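Local coordinates for alpha-fucosidase GH29 (Fusarium graminearum, PDB 4NI3), which is an alpha-L-fucosidase of glycoside hydrolase family 29, probably releasing alpha-1,6-linked fucose from the reducing-end N-acetylglucosamine of glycoprotein glycans, at residues A[225-230]-A[240-245]; A[269-274]-A[281-286]; A[300-305]-A[330-335]; A[378-383]-A[516-521]. All coordinates share one frame; numbering follows the deposited sequence.

How the contacts relate
Contacts 1, 2 and 3 belong to the (beta/alpha)8 barrel, and contact 4 lies outside it. Contact 2 pairs neighbouring barrel strands through buried backbone bonds; contact 3 sets the next strand, 300-305, against helix 322-334 largely through side chains, with an indole N-H bound to a helix-end carbonyl. The two meet where Asp-286 OD2 takes up Gln-301 NE2. Contact 1, buried although its centre is about 20 Å from the centre of the chain, folds the loop after strand 222-225 on itself and reaches contact 2 by the Asp-226 to Lys-272 salt bridge. Contact 4 is partly buried and water-bridged, joining a loop beyond the barrel to a C-terminal beta strand; its Tyr-382 packs on Lys-335 of contact 3.

Contact 1. Residues A[225-230]-A[240-245]; sequences NDFSLD and GPCAVD. With MAN (alpha-D-mannopyranose), chain D.
Ser-228 and Cys-242 face each other where the loop between strand 222-225 and helix 246-263 doubles back on itself. The serine hydroxyl stands opposite its own backbone N (chi1 -166°), and this lays it against the peptide that follows the cysteine, with Ser-228 OG 3.3 Å from Cys-242 C. The cysteine makes the same choice of first torsion, which sends its sulfur toward the ring of Phe-227: SG comes 4.1 Å from Phe-227 CE1, obliquely, as a sulfur-aromatic contact. That sulfur is also tied to Cys-235 in a disulfide, while the CB of Ser-228 sits over the centre of one face of the phenyl ring.

Farther along, Leu-229 and Val-244 run side by side and touch through CD2 and CG2. Next to this pair a single bridge joins the two backbones at Asp-230 and Ala-243. Its nearly straight bond, from Val-244 N to Leu-229 O, is 2.8 Å long. The methyl of Ala-243 packs against the same oxygen, CB lying 3.4 Å from Leu-229 O.

Asp-230 turns its carboxylate outward to a mannose. Mannose O4 donates to Asp-230 OD1 at 2.7 Å and mannose O3 to Asp-230 OD2 at 2.6 Å, one hydroxyl to each oxygen. Water 1 also gives a proton to OD1 and another to Pro-241 O, linking the acid to the opposite segment. With sugar hydroxyls and water all donating to it, this carboxylate is probably ionised, and the polar grip on the glycan rests on a loop held by the disulfide, close packing and backbone bonds, with Asp-275 taking the N-H groups of Leu-229 and Asp-230.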
loop_
_atom_site.group_PDB
_atom_site.type_symbol
_atom_site.label_atom_id
_atom_site.label_comp_id
_atom_site.label_asym_id
_atom_site.label_seq_id
_atom_site.Cartn_x
_atom_site.Cartn_y
_atom_site.Cartn_z
ATOM N N ASN A 225 0.119 -2.278 -10.218
ATOM C CA ASN A 225 -0.385 -3.450 -10.965
ATOM C C ASN A 225 -1.128 -4.452 -10.116
ATOM O O ASN A 225 -0.712 -4.772 -8.996
ATOM C CB ASN A 225 0.755 -4.214 -11.635
ATOM C CG ASN A 225 1.418 -3.419 -12.712
ATOM O OD1 ASN A 225 1.018 -3.492 -13.903
ATOM N ND2 ASN A 225 2.450 -2.676 -12.343
ATOM N N ASP A 226 -2.202 -4.994 -10.661
ATOM C CA ASP A 226 -2.895 -6.086 -10.003
ATOM C C ASP A 226 -2.258 -7.425 -10.351
ATOM O O ASP A 226 -1.267 -7.486 -11.083
ATOM C CB ASP A 226 -4.389 -6.071 -10.347
ATOM C CG ASP A 226 -5.274 -6.489 -9.193
ATOM O OD1 ASP A 226 -4.812 -7.240 -8.292
ATOM O OD2 ASP A 226 -6.467 -6.094 -9.185
ATOM N N PHE A 227 -2.840 -8.478 -9.778
ATOM C CA PHE A 227 -2.328 -9.849 -9.909
ATOM C C PHE A 227 -2.484 -10.401 -11.327
ATOM O O PHE A 227 -2.903 -9.696 -12.276
ATOM C CB PHE A 227 -3.052 -10.751 -8.895
ATOM C CG PHE A 227 -4.329 -11.324 -9.403
ATOM C CD1 PHE A 227 -4.508 -12.698 -9.445
ATOM C CD2 PHE A 227 -5.345 -10.511 -9.889
ATOM C CE1 PHE A 227 -5.699 -13.243 -9.932
ATOM C CE2 PHE A 227 -6.522 -11.044 -10.394
ATOM C CZ PHE A 227 -6.697 -12.418 -10.411
ATOM N N SER A 228 -2.147 -11.672 -11.474
ATOM C CA SER A 228 -2.115 -12.386 -12.770
ATOM C C SER A 228 -0.983 -11.899 -13.660
ATOM O O SER A 228 -1.023 -12.077 -14.891
ATOM C CB SER A 228 -3.461 -12.311 -13.488
ATOM O OG SER A 228 -3.508 -13.255 -14.564
ATOM N N LEU A 229 0.064 -11.341 -13.057
ATOM C CA LEU A 229 1.298 -11.094 -13.772
ATOM C C LEU A 229 2.070 -12.411 -13.896
ATOM O O LEU A 229 2.551 -12.774 -14.981
ATOM C CB LEU A 229 2.139 -10.020 -13.067
ATOM C CG LEU A 229 1.501 -8.626 -12.965
ATOM C CD1 LEU A 229 2.526 -7.727 -12.319
ATOM C CD2 LEU A 229 1.055 -8.112 -14.346
ATOM N N ASP A 230 2.172 -13.124 -12.775
ATOM C CA ASP A 230 2.593 -14.521 -12.774
ATOM C C ASP A 230 2.162 -15.092 -11.441
ATOM O O ASP A 230 2.970 -15.202 -10.492
ATOM C CB ASP A 230 4.096 -14.655 -12.998
ATOM C CG ASP A 230 4.549 -16.110 -13.062
ATOM O OD1 ASP A 230 3.683 -17.009 -13.181
ATOM O OD2 ASP A 230 5.782 -16.328 -12.984
ATOM N N GLY A 240 -5.634 -21.798 -17.591
ATOM C CA GLY A 240 -4.653 -20.843 -18.077
ATOM C C GLY A 240 -3.586 -20.601 -17.026
ATOM O O GLY A 240 -3.716 -21.060 -15.893
ATOM N N PRO A 241 -2.515 -19.885 -17.406
ATOM C CA PRO A 241 -1.318 -19.710 -16.583
ATOM C C PRO A 241 -1.495 -18.636 -15.512
ATOM O O PRO A 241 -0.659 -18.572 -14.608
ATOM C CB PRO A 241 -0.257 -19.297 -17.598
ATOM C CG PRO A 241 -1.033 -18.579 -18.668
ATOM C CD PRO A 241 -2.396 -19.228 -18.721
ATOM N N CYS A 242 -2.570 -17.850 -15.581
ATOM C CA CYS A 242 -2.752 -16.749 -14.630
ATOM C C CYS A 242 -1.503 -15.872 -14.643
ATOM O O CYS A 242 -0.929 -15.561 -13.588
ATOM C CB CYS A 242 -3.029 -17.313 -13.231
ATOM S SG CYS A 242 -3.908 -16.209 -12.115
ATOM N N ALA A 243 -1.099 -15.450 -15.840
ATOM C CA ALA A 243 0.170 -14.794 -16.053
ATOM C C ALA A 243 0.165 -13.996 -17.343
ATOM O O ALA A 243 -0.656 -14.236 -18.246
ATOM C CB ALA A 243 1.331 -15.808 -16.078
ATOM N N VAL A 244 1.108 -13.074 -17.406
ATOM C CA VAL A 244 1.474 -12.319 -18.604
ATOM C C VAL A 244 2.798 -12.878 -19.094
ATOM O O VAL A 244 3.661 -13.204 -18.296
ATOM C CB VAL A 244 1.644 -10.810 -18.278
ATOM C CG1 VAL A 244 2.256 -10.036 -19.466
ATOM C CG2 VAL A 244 0.336 -10.191 -17.830
ATOM N N ASP A 245 2.960 -12.997 -20.407
ATOM C CA ASP A 245 4.238 -13.403 -20.967
ATOM C C ASP A 245 5.422 -12.681 -20.315
ATOM O O ASP A 245 5.432 -11.454 -20.176
ATOM C CB ASP A 245 4.224 -13.155 -22.478
ATOM C CG ASP A 245 5.534 -13.506 -23.137
ATOM O OD1 ASP A 245 5.801 -14.705 -23.277
ATOM O OD2 ASP A 245 6.285 -12.582 -23.510
HETATM C C1 MAN D . 7.366 -21.988 -14.591
HETATM C C2 MAN D . 7.454 -20.502 -15.017
HETATM C C3 MAN D . 6.731 -19.620 -13.984
HETATM C C4 MAN D . 5.319 -20.106 -13.729
HETATM C C5 MAN D . 5.363 -21.598 -13.330
HETATM C C6 MAN D . 4.001 -22.172 -13.129
HETATM O O2 MAN D . 6.784 -20.306 -16.233
HETATM O O3 MAN D . 6.704 -18.257 -14.433
HETATM O O4 MAN D . 4.761 -19.386 -12.627
HETATM O O5 MAN D . 6.021 -22.370 -14.356
HETATM O O6 MAN D . 4.187 -23.360 -12.358
HETATM O O HOH W 1 2.062 -19.024 -14.571
#

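Contact 2. Residues A[269-274]-A[281-286]; sequences TTYKHH and TSAVDD. With NA (sodium ion), chain L; GOL (glycerol), chain M.
Tyr-271 N and Val-284 O belong to the seam between neighbouring parallel strands of the eight-stranded (beta/alpha)8, or TIM, barrel. The backbone bonds alternate from one strand to the other: Val-284 N gives to Thr-269 O, Tyr-271 N to Val-284 O, Asp-286 N to Tyr-271 O, and His-273 N to Asp-286 O. The last is the most bent, at 133°, just past the end of strand 269-272.

Apolar packing lies beside this seam. The CG2 of Thr-270 meets CB of Val-284 at 4.0 Å on one face of the sheet. Tyr-271 brings its ring alongside the neighbouring segment instead, CG lying between backbone N and carbonyl carbon (chi1 72°), and sets CD1 3.6 Å from the methyl CB of Ala-283.

The charged side chains divide their partners. Lys-272 runs alongside Asp-286, touching its OD1 with methylene carbons, but its NZ makes salt bridges to Asp-226 and Glu-288; Asp-286 OD2 is held by Gln-301 and Trp-224.

Bound groups sit at both ends. The carbonyl of Thr-281 coordinates a sodium ion with three waters, and the backbone oxygens of Asp-15 and His-17 complete the site. At the other end Tyr-271 OH bonds weakly to Asp-285 OD1 (2.8 Å), ring and carboxylate almost perpendicular, its proton also within reach of O2 of a glycerol, probably from the crystallisation liquor, whose O1 donates to Asp-285 OD2 over 2.6 Å.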
loop_
_atom_site.group_PDB
_atom_site.type_symbol
_atom_site.label_atom_id
_atom_site.label_comp_id
_atom_site.label_asym_id
_atom_site.label_seq_id
_atom_site.Cartn_x
_atom_site.Cartn_y
_atom_site.Cartn_z
ATOM N N THR A 269 7.025 1.121 -9.598
ATOM C CA THR A 269 5.932 0.238 -9.980
ATOM C C THR A 269 5.715 -0.788 -8.865
ATOM O O THR A 269 6.657 -1.207 -8.173
ATOM C CB THR A 269 6.158 -0.447 -11.371
ATOM O OG1 THR A 269 4.936 -1.036 -11.816
ATOM C CG2 THR A 269 7.263 -1.492 -11.332
ATOM N N THR A 270 4.453 -1.135 -8.660
ATOM C CA THR A 270 4.051 -2.051 -7.600
ATOM C C THR A 270 3.341 -3.258 -8.199
ATOM O O THR A 270 2.838 -3.230 -9.347
ATOM C CB THR A 270 3.109 -1.381 -6.555
ATOM O OG1 THR A 270 1.779 -1.267 -7.097
ATOM C CG2 THR A 270 3.615 -0.018 -6.100
ATOM N N TYR A 271 3.305 -4.331 -7.431
ATOM C CA TYR A 271 2.649 -5.552 -7.855
ATOM C C TYR A 271 2.218 -6.314 -6.601
ATOM O O TYR A 271 2.703 -6.008 -5.485
ATOM C CB TYR A 271 3.596 -6.374 -8.746
ATOM C CG TYR A 271 4.728 -7.005 -7.979
ATOM C CD1 TYR A 271 5.713 -6.224 -7.359
ATOM C CD2 TYR A 271 4.807 -8.386 -7.857
ATOM C CE1 TYR A 271 6.735 -6.802 -6.638
ATOM C CE2 TYR A 271 5.825 -8.979 -7.130
ATOM C CZ TYR A 271 6.784 -8.185 -6.522
ATOM O OH TYR A 271 7.788 -8.782 -5.793
ATOM N N LYS A 272 1.305 -7.264 -6.734
ATOM C CA LYS A 272 0.738 -7.903 -5.547
ATOM C C LYS A 272 1.762 -8.835 -4.891
ATOM O O LYS A 272 2.532 -9.525 -5.567
ATOM C CB LYS A 272 -0.546 -8.632 -5.904
ATOM C CG LYS A 272 -1.709 -7.673 -6.258
ATOM C CD LYS A 272 -2.138 -6.948 -4.985
ATOM C CE LYS A 272 -3.188 -5.871 -5.249
ATOM N NZ LYS A 272 -4.515 -6.438 -5.640
ATOM N N HIS A 273 1.809 -8.825 -3.562
ATOM C CA HIS A 273 3.026 -9.342 -2.935
ATOM C C HIS A 273 3.181 -10.854 -3.082
ATOM O O HIS A 273 4.308 -11.354 -3.043
ATOM C CB HIS A 273 3.085 -8.928 -1.471
ATOM C CG HIS A 273 2.231 -9.763 -0.595
ATOM N ND1 HIS A 273 0.859 -9.799 -0.710
ATOM C CD2 HIS A 273 2.554 -10.607 0.410
ATOM C CE1 HIS A 273 0.371 -10.632 0.194
ATOM N NE2 HIS A 273 1.379 -11.130 0.889
ATOM N N HIS A 274 2.074 -11.567 -3.279
ATOM C CA HIS A 274 2.126 -13.023 -3.545
ATOM C C HIS A 274 2.380 -13.366 -5.026
ATOM O O HIS A 274 2.763 -14.491 -5.360
ATOM C CB HIS A 274 0.819 -13.663 -3.122
ATOM C CG HIS A 274 -0.350 -13.157 -3.902
ATOM N ND1 HIS A 274 -0.694 -13.665 -5.138
ATOM C CD2 HIS A 274 -1.218 -12.145 -3.655
ATOM C CE1 HIS A 274 -1.747 -13.013 -5.600
ATOM N NE2 HIS A 274 -2.088 -12.090 -4.717
ATOM N N THR A 281 13.413 -6.570 -6.143
ATOM C CA THR A 281 14.590 -5.780 -6.450
ATOM C C THR A 281 14.251 -4.433 -7.076
ATOM O O THR A 281 14.936 -3.453 -6.838
ATOM C CB THR A 281 15.488 -6.522 -7.437
ATOM O OG1 THR A 281 14.667 -6.985 -8.521
ATOM C CG2 THR A 281 16.173 -7.689 -6.759
ATOM N N SER A 282 13.209 -4.388 -7.913
ATOM C CA SER A 282 12.953 -3.159 -8.672
ATOM C C SER A 282 11.507 -2.707 -8.598
ATOM O O SER A 282 11.214 -1.577 -9.033
ATOM C CB SER A 282 13.335 -3.354 -10.134
ATOM O OG SER A 282 12.631 -4.448 -10.687
ATOM N N ALA A 283 10.629 -3.557 -8.072
ATOM C CA ALA A 283 9.209 -3.236 -7.907
ATOM C C ALA A 283 8.873 -3.339 -6.442
ATOM O O ALA A 283 9.528 -4.084 -5.706
ATOM C CB ALA A 283 8.322 -4.167 -8.748
ATOM N N VAL A 284 7.850 -2.601 -6.012
ATOM C CA VAL A 284 7.411 -2.593 -4.617
ATOM C C VAL A 284 6.261 -3.561 -4.390
ATOM O O VAL A 284 5.265 -3.522 -5.124
ATOM C CB VAL A 284 6.987 -1.162 -4.220
ATOM C CG1 VAL A 284 6.434 -1.134 -2.786
ATOM C CG2 VAL A 284 8.162 -0.242 -4.351
ATOM N N ASP A 285 6.399 -4.434 -3.392
ATOM C CA ASP A 285 5.355 -5.383 -3.039
ATOM C C ASP A 285 4.150 -4.689 -2.447
ATOM O O ASP A 285 4.293 -3.879 -1.529
ATOM C CB ASP A 285 5.861 -6.380 -2.001
ATOM C CG ASP A 285 6.779 -7.420 -2.559
ATOM O OD1 ASP A 285 7.459 -7.182 -3.577
ATOM O OD2 ASP A 285 6.861 -8.482 -1.880
ATOM N N ASP A 286 2.965 -5.054 -2.904
ATOM C CA ASP A 286 1.718 -4.477 -2.434
ATOM C C ASP A 286 0.833 -5.544 -1.784
ATOM O O ASP A 286 0.492 -6.589 -2.381
ATOM C CB ASP A 286 1.014 -3.774 -3.614
ATOM C CG ASP A 286 -0.327 -3.221 -3.243
ATOM O OD1 ASP A 286 -1.217 -4.023 -2.884
ATOM O OD2 ASP A 286 -0.537 -1.991 -3.336
HETATM NA NA NA L . 16.922 -2.301 -7.339
HETATM C C1 GOL M . 7.930 -11.389 -2.773
HETATM O O1 GOL M . 8.616 -10.152 -2.736
HETATM C C2 GOL M . 7.804 -11.788 -4.232
HETATM O O2 GOL M . 6.634 -11.215 -4.799
HETATM C C3 GOL M . 7.840 -13.303 -4.400
HETATM O O3 GOL M . 6.652 -13.848 -3.884
HETATM O O HOH W 2 9.655 0.664 -8.434
HETATM O O HOH W 3 -1.389 -8.688 -1.876
HETATM O O HOH W 4 15.972 -1.318 -5.267
HETATM O O HOH W 5 18.794 -0.856 -7.272
HETATM O O HOH W 6 18.287 -3.873 -6.155
#

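Contact 3. Residues A[300-305]-A[330-335]; sequences WQTDDA and LDRVSK
Trp-300 places CG between its backbone N and carbonyl carbon (chi1 52°), and the indole thereby swings off strand 300-305 to the end of helix 322-334, where it meets Arg-332 and Lys-335. Arg-332, in one of its two modelled conformers, is bent at its second torsion (chi2 -55°) and extended beyond, crosses Thr-302 at about a right angle and carries its guanidinium toward Asp-304.

The indole makes the one hydrogen bond between the segments: NE1 donates to Lys-335 O over 2.9 Å, the oxygen lying in the ring plane but the donor standing above the plane of the carbonyl. The benzene end of the same ring packs on aliphatic carbon, CH2 lying 3.8 Å from Arg-332 CB and CZ2 3.7 Å from Lys-335 CB. In that conformer the OG1 of Thr-302 sits over one face of the guanidinium, while its own polar partner is the carbonyl of Gly-290. The pairing of Asp-304 OD2 with Arg-332 NH2, at 4.0 Å, is long and doubtful.

Strand and helix run nearly antiparallel, as expected of the right-handed beta-alpha-beta unit of a TIM barrel, in which helix 322-334 leads back to strand 337-343.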
loop_
_atom_site.group_PDB
_atom_site.type_symbol
_atom_site.label_atom_id
_atom_site.label_comp_id
_atom_site.label_asym_id
_atom_site.label_seq_id
_atom_site.Cartn_x
_atom_site.Cartn_y
_atom_site.Cartn_z
ATOM N N TRP A 300 7.602 -1.555 1.462
ATOM C CA TRP A 300 6.450 -2.210 0.816
ATOM C C TRP A 300 5.239 -1.260 0.906
ATOM O O TRP A 300 5.338 -0.151 1.462
ATOM C CB TRP A 300 6.163 -3.596 1.493
ATOM C CG TRP A 300 6.043 -3.423 2.968
ATOM C CD1 TRP A 300 7.063 -3.398 3.862
ATOM C CD2 TRP A 300 4.852 -3.118 3.691
ATOM N NE1 TRP A 300 6.577 -3.120 5.117
ATOM C CE2 TRP A 300 5.220 -2.928 5.038
ATOM C CE3 TRP A 300 3.502 -3.009 3.335
ATOM C CZ2 TRP A 300 4.289 -2.602 6.027
ATOM C CZ3 TRP A 300 2.572 -2.667 4.317
ATOM C CH2 TRP A 300 2.972 -2.482 5.651
ATOM N N GLN A 301 4.095 -1.650 0.366
ATOM C CA GLN A 301 2.887 -0.876 0.638
ATOM C C GLN A 301 1.671 -1.760 0.752
ATOM O O GLN A 301 1.657 -2.903 0.271
ATOM C CB GLN A 301 2.678 0.234 -0.396
ATOM C CG GLN A 301 2.297 -0.247 -1.751
ATOM C CD GLN A 301 1.759 0.867 -2.669
ATOM O OE1 GLN A 301 2.293 1.977 -2.745
ATOM N NE2 GLN A 301 0.675 0.564 -3.349
ATOM N N THR A 302 0.653 -1.223 1.413
ATOM C CA THR A 302 -0.696 -1.763 1.505
ATOM C C THR A 302 -1.587 -1.014 0.518
ATOM O O THR A 302 -1.481 0.233 0.427
ATOM C CB THR A 302 -1.273 -1.545 2.918
ATOM O OG1 THR A 302 -0.701 -2.497 3.812
ATOM C CG2 THR A 302 -2.777 -1.741 2.898
ATOM N N ASP A 303 -2.495 -1.700 -0.171
ATOM C CA ASP A 303 -3.611 -0.974 -0.755
ATOM C C ASP A 303 -4.877 -1.546 -0.123
ATOM O O ASP A 303 -5.051 -2.771 -0.058
ATOM C CB ASP A 303 -3.600 -1.025 -2.310
ATOM C CG ASP A 303 -4.218 -2.298 -2.892
ATOM O OD1 ASP A 303 -3.591 -3.384 -2.852
ATOM O OD2 ASP A 303 -5.330 -2.213 -3.414
ATOM N N ASP A 304 -5.688 -0.674 0.453
ATOM C CA ASP A 304 -6.903 -1.083 1.142
ATOM C C ASP A 304 -8.032 -0.239 0.640
ATOM O O ASP A 304 -7.816 0.714 -0.119
ATOM C CB ASP A 304 -6.746 -0.935 2.660
ATOM C CG ASP A 304 -7.566 -1.943 3.456
ATOM O OD1 ASP A 304 -8.470 -2.590 2.910
ATOM O OD2 ASP A 304 -7.288 -2.046 4.669
ATOM N N ALA A 305 -9.248 -0.594 1.027
ATOM C CA ALA A 305 -10.444 0.033 0.504
ATOM C C ALA A 305 -11.253 0.643 1.632
ATOM O O ALA A 305 -11.237 0.161 2.754
ATOM C CB ALA A 305 -11.272 -0.985 -0.274
ATOM N N LEU A 330 -1.189 4.189 10.550
ATOM C CA LEU A 330 -0.098 4.189 11.523
ATOM C C LEU A 330 0.557 2.824 11.635
ATOM O O LEU A 330 1.781 2.731 11.691
ATOM C CB LEU A 330 -0.603 4.669 12.889
ATOM C CG LEU A 330 -1.053 6.139 12.923
ATOM C CD1 LEU A 330 -1.864 6.445 14.176
ATOM C CD2 LEU A 330 0.167 7.045 12.848
ATOM N N ASP A 331 -0.251 1.775 11.633
ATOM C CA ASP A 331 0.314 0.434 11.673
ATOM C C ASP A 331 1.236 0.173 10.477
ATOM O O ASP A 331 2.364 -0.296 10.633
ATOM C CB ASP A 331 -0.811 -0.607 11.721
ATOM C CG ASP A 331 -0.293 -1.992 12.048
ATOM O OD1 ASP A 331 0.085 -2.199 13.208
ATOM O OD2 ASP A 331 -0.279 -2.877 11.168
ATOM N N ARG A 332 0.770 0.455 9.256
ATOM C CA ARG A 332 1.590 0.163 8.066
ATOM C C ARG A 332 2.860 0.987 8.072
ATOM O O ARG A 332 3.953 0.485 7.807
ATOM C CB ARG A 332 0.843 0.439 6.747
ATOM C CG ARG A 332 -0.604 0.006 6.700
ATOM C CD ARG A 332 -0.846 -1.454 7.022
ATOM N NE ARG A 332 -2.266 -1.734 6.824
ATOM C CZ ARG A 332 -2.886 -2.854 7.177
ATOM N NH1 ARG A 332 -2.232 -3.859 7.760
ATOM N NH2 ARG A 332 -4.184 -2.966 6.940
ATOM N N VAL A 333 2.710 2.275 8.362
ATOM C CA VAL A 333 3.874 3.151 8.336
ATOM C C VAL A 333 4.927 2.706 9.379
ATOM O O VAL A 333 6.126 2.703 9.103
ATOM C CB VAL A 333 3.432 4.601 8.567
ATOM C CG1 VAL A 333 4.613 5.518 8.898
ATOM C CG2 VAL A 333 2.644 5.101 7.335
ATOM N N SER A 334 4.464 2.253 10.547
ATOM C CA SER A 334 5.374 1.789 11.593
ATOM C C SER A 334 6.101 0.508 11.174
ATOM O O SER A 334 7.188 0.206 11.683
ATOM C CB SER A 334 4.612 1.535 12.895
ATOM O OG SER A 334 3.866 0.314 12.872
ATOM N N LYS A 335 5.512 -0.241 10.236
ATOM C CA LYS A 335 6.066 -1.508 9.798
ATOM C C LYS A 335 6.859 -1.393 8.478
ATOM O O LYS A 335 7.151 -2.429 7.851
ATOM C CB LYS A 335 4.925 -2.504 9.660
ATOM C CG LYS A 335 4.434 -3.037 11.009
ATOM C CD LYS A 335 3.147 -3.812 10.829
ATOM C CE LYS A 335 2.679 -4.438 12.131
ATOM N NZ LYS A 335 1.329 -5.034 11.932
#

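Contact 4. Residues A[378-383]-A[516-521]; sequences AWDIYG and GVALAL
Asp-380 meets Val-517 and Ala-518 where a loop beyond the barrel, leading into strand 383-384 of the six-stranded antiparallel sheet, comes up to strand 516-519, an outermost strand of a four-stranded antiparallel sheet nearer the C terminus. Two beta parts of the chain, 133 residues apart in sequence, are joined here mainly around one acidic side chain.

The tight part is the carboxylate. With CG opposite the carbonyl carbon of its own residue (chi1 -74°), Asp-380 reaches straight to the strand, and OD2 accepts the N-H of Ala-518, with Asp-380 OD2 3.2 Å from Ala-518 N. The donor comes from well above the carboxylate plane, 59° out of it. The same oxygen lies 3.3 Å from Val-517 CA, and the other, OD1, rests 3.6 Å from Val-517 CG1, the two side chains crossing at about a right angle. Behind the carboxylate, CB of Asp-380 touches CB of Ala-518.

Elsewhere the fit is looser. Ile-381 only grazes the strand, CG1 standing 4.5 Å from Ala-518 CB, and also leans on Asn-433 and Pro-498. Water does much of the joining: water 7 donates to the carbonyls of both Asp-380 and Ala-518, a backbone link between segments that share no direct backbone bond. Water 8 adds a second bridge, giving one proton to Asp-380 OD2 and the other to Gly-516 O, 2.7 Å from the water oxygen.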
loop_
_atom_site.group_PDB
_atom_site.type_symbol
_atom_site.label_atom_id
_atom_site.label_comp_id
_atom_site.label_asym_id
_atom_site.label_seq_id
_atom_site.Cartn_x
_atom_site.Cartn_y
_atom_site.Cartn_z
ATOM N N ALA A 378 10.516 3.785 9.704
ATOM C CA ALA A 378 10.258 2.827 10.761
ATOM C C ALA A 378 11.434 2.767 11.716
ATOM O O ALA A 378 12.604 2.942 11.341
ATOM C CB ALA A 378 9.998 1.453 10.164
ATOM N N TRP A 379 11.097 2.486 12.965
ATOM C CA TRP A 379 12.090 2.163 13.978
ATOM C C TRP A 379 12.420 0.682 13.802
ATOM O O TRP A 379 12.033 0.089 12.817
ATOM C CB TRP A 379 11.529 2.451 15.360
ATOM C CG TRP A 379 12.546 2.559 16.472
ATOM C CD1 TRP A 379 13.847 2.974 16.373
ATOM C CD2 TRP A 379 12.328 2.227 17.854
ATOM N NE1 TRP A 379 14.449 2.928 17.630
ATOM C CE2 TRP A 379 13.532 2.477 18.540
ATOM C CE3 TRP A 379 11.228 1.752 18.569
ATOM C CZ2 TRP A 379 13.662 2.271 19.922
ATOM C CZ3 TRP A 379 11.358 1.556 19.945
ATOM C CH2 TRP A 379 12.570 1.821 20.596
ATOM N N ASP A 380 13.117 0.069 14.740
ATOM C CA ASP A 380 13.402 -1.361 14.588
ATOM C C ASP A 380 12.306 -2.205 15.178
ATOM O O ASP A 380 12.208 -3.388 14.895
ATOM C CB ASP A 380 14.735 -1.723 15.234
ATOM C CG ASP A 380 15.916 -1.247 14.416
ATOM O OD1 ASP A 380 15.805 -1.185 13.162
ATOM O OD2 ASP A 380 16.951 -0.942 15.033
ATOM N N ILE A 381 11.482 -1.593 16.013
ATOM C CA ILE A 381 10.325 -2.240 16.586
ATOM C C ILE A 381 9.124 -1.401 16.214
ATOM O O ILE A 381 9.150 -0.186 16.394
ATOM C CB ILE A 381 10.450 -2.364 18.134
ATOM C CG1 ILE A 381 11.660 -3.238 18.487
ATOM C CG2 ILE A 381 9.183 -2.962 18.722
ATOM C CD1 ILE A 381 11.930 -3.315 19.948
ATOM N N TYR A 382 8.075 -2.009 15.677
ATOM C CA TYR A 382 7.034 -1.188 15.067
ATOM C C TYR A 382 6.071 -0.643 16.105
ATOM O O TYR A 382 5.467 0.409 15.888
ATOM C CB TYR A 382 6.259 -1.974 13.991
ATOM C CG TYR A 382 5.404 -3.079 14.554
ATOM C CD1 TYR A 382 4.138 -2.816 15.061
ATOM C CD2 TYR A 382 5.866 -4.387 14.593
ATOM C CE1 TYR A 382 3.363 -3.823 15.621
ATOM C CE2 TYR A 382 5.092 -5.394 15.122
ATOM C CZ TYR A 382 3.850 -5.107 15.620
ATOM O OH TYR A 382 3.104 -6.139 16.151
ATOM N N GLY A 383 5.918 -1.325 17.245
ATOM C CA GLY A 383 4.822 -0.976 18.128
ATOM C C GLY A 383 4.638 -1.934 19.282
ATOM O O GLY A 383 5.396 -2.900 19.403
ATOM N N GLY A 516 23.405 0.039 16.119
ATOM C CA GLY A 516 22.716 -1.197 16.419
ATOM C C GLY A 516 21.381 -1.332 15.734
ATOM O O GLY A 516 20.759 -0.347 15.330
ATOM N N VAL A 517 20.933 -2.574 15.601
ATOM C CA VAL A 517 19.625 -2.882 15.052
ATOM C C VAL A 517 18.991 -3.958 15.922
ATOM O O VAL A 517 19.584 -5.025 16.124
ATOM C CB VAL A 517 19.700 -3.380 13.603
ATOM C CG1 VAL A 517 18.323 -3.822 13.127
ATOM C CG2 VAL A 517 20.289 -2.291 12.687
ATOM N N ALA A 518 17.805 -3.678 16.451
ATOM C CA ALA A 518 17.023 -4.674 17.187
ATOM C C ALA A 518 16.273 -5.565 16.197
ATOM O O ALA A 518 15.815 -5.077 15.145
ATOM C CB ALA A 518 16.053 -3.999 18.144
ATOM N N LEU A 519 16.192 -6.853 16.515
ATOM C CA LEU A 519 15.544 -7.872 15.692
ATOM C C LEU A 519 14.520 -8.634 16.509
ATOM O O LEU A 519 14.823 -9.170 17.577
ATOM C CB LEU A 519 16.582 -8.848 15.119
ATOM C CG LEU A 519 17.710 -8.265 14.256
ATOM C CD1 LEU A 519 18.771 -9.324 13.959
ATOM C CD2 LEU A 519 17.194 -7.630 12.947
ATOM N N ALA A 520 13.304 -8.732 15.995
ATOM C CA ALA A 520 12.291 -9.577 16.573
ATOM C C ALA A 520 12.576 -11.041 16.209
ATOM O O ALA A 520 13.598 -11.337 15.576
ATOM C CB ALA A 520 10.903 -9.153 16.077
ATOM N N LEU A 521 11.682 -11.956 16.576
ATOM C CA LEU A 521 11.747 -13.302 16.013
ATOM C C LEU A 521 11.526 -13.192 14.505
ATOM O O LEU A 521 10.768 -12.337 14.023
ATOM C CB LEU A 521 10.712 -14.225 16.652
ATOM C CG LEU A 521 10.813 -14.316 18.180
ATOM C CD1 LEU A 521 9.814 -15.302 18.736
ATOM C CD2 LEU A 521 12.216 -14.687 18.596
HETATM O O HOH W 7 13.885 -4.846 13.282
HETATM O O HOH W 8 18.615 1.267 14.835
#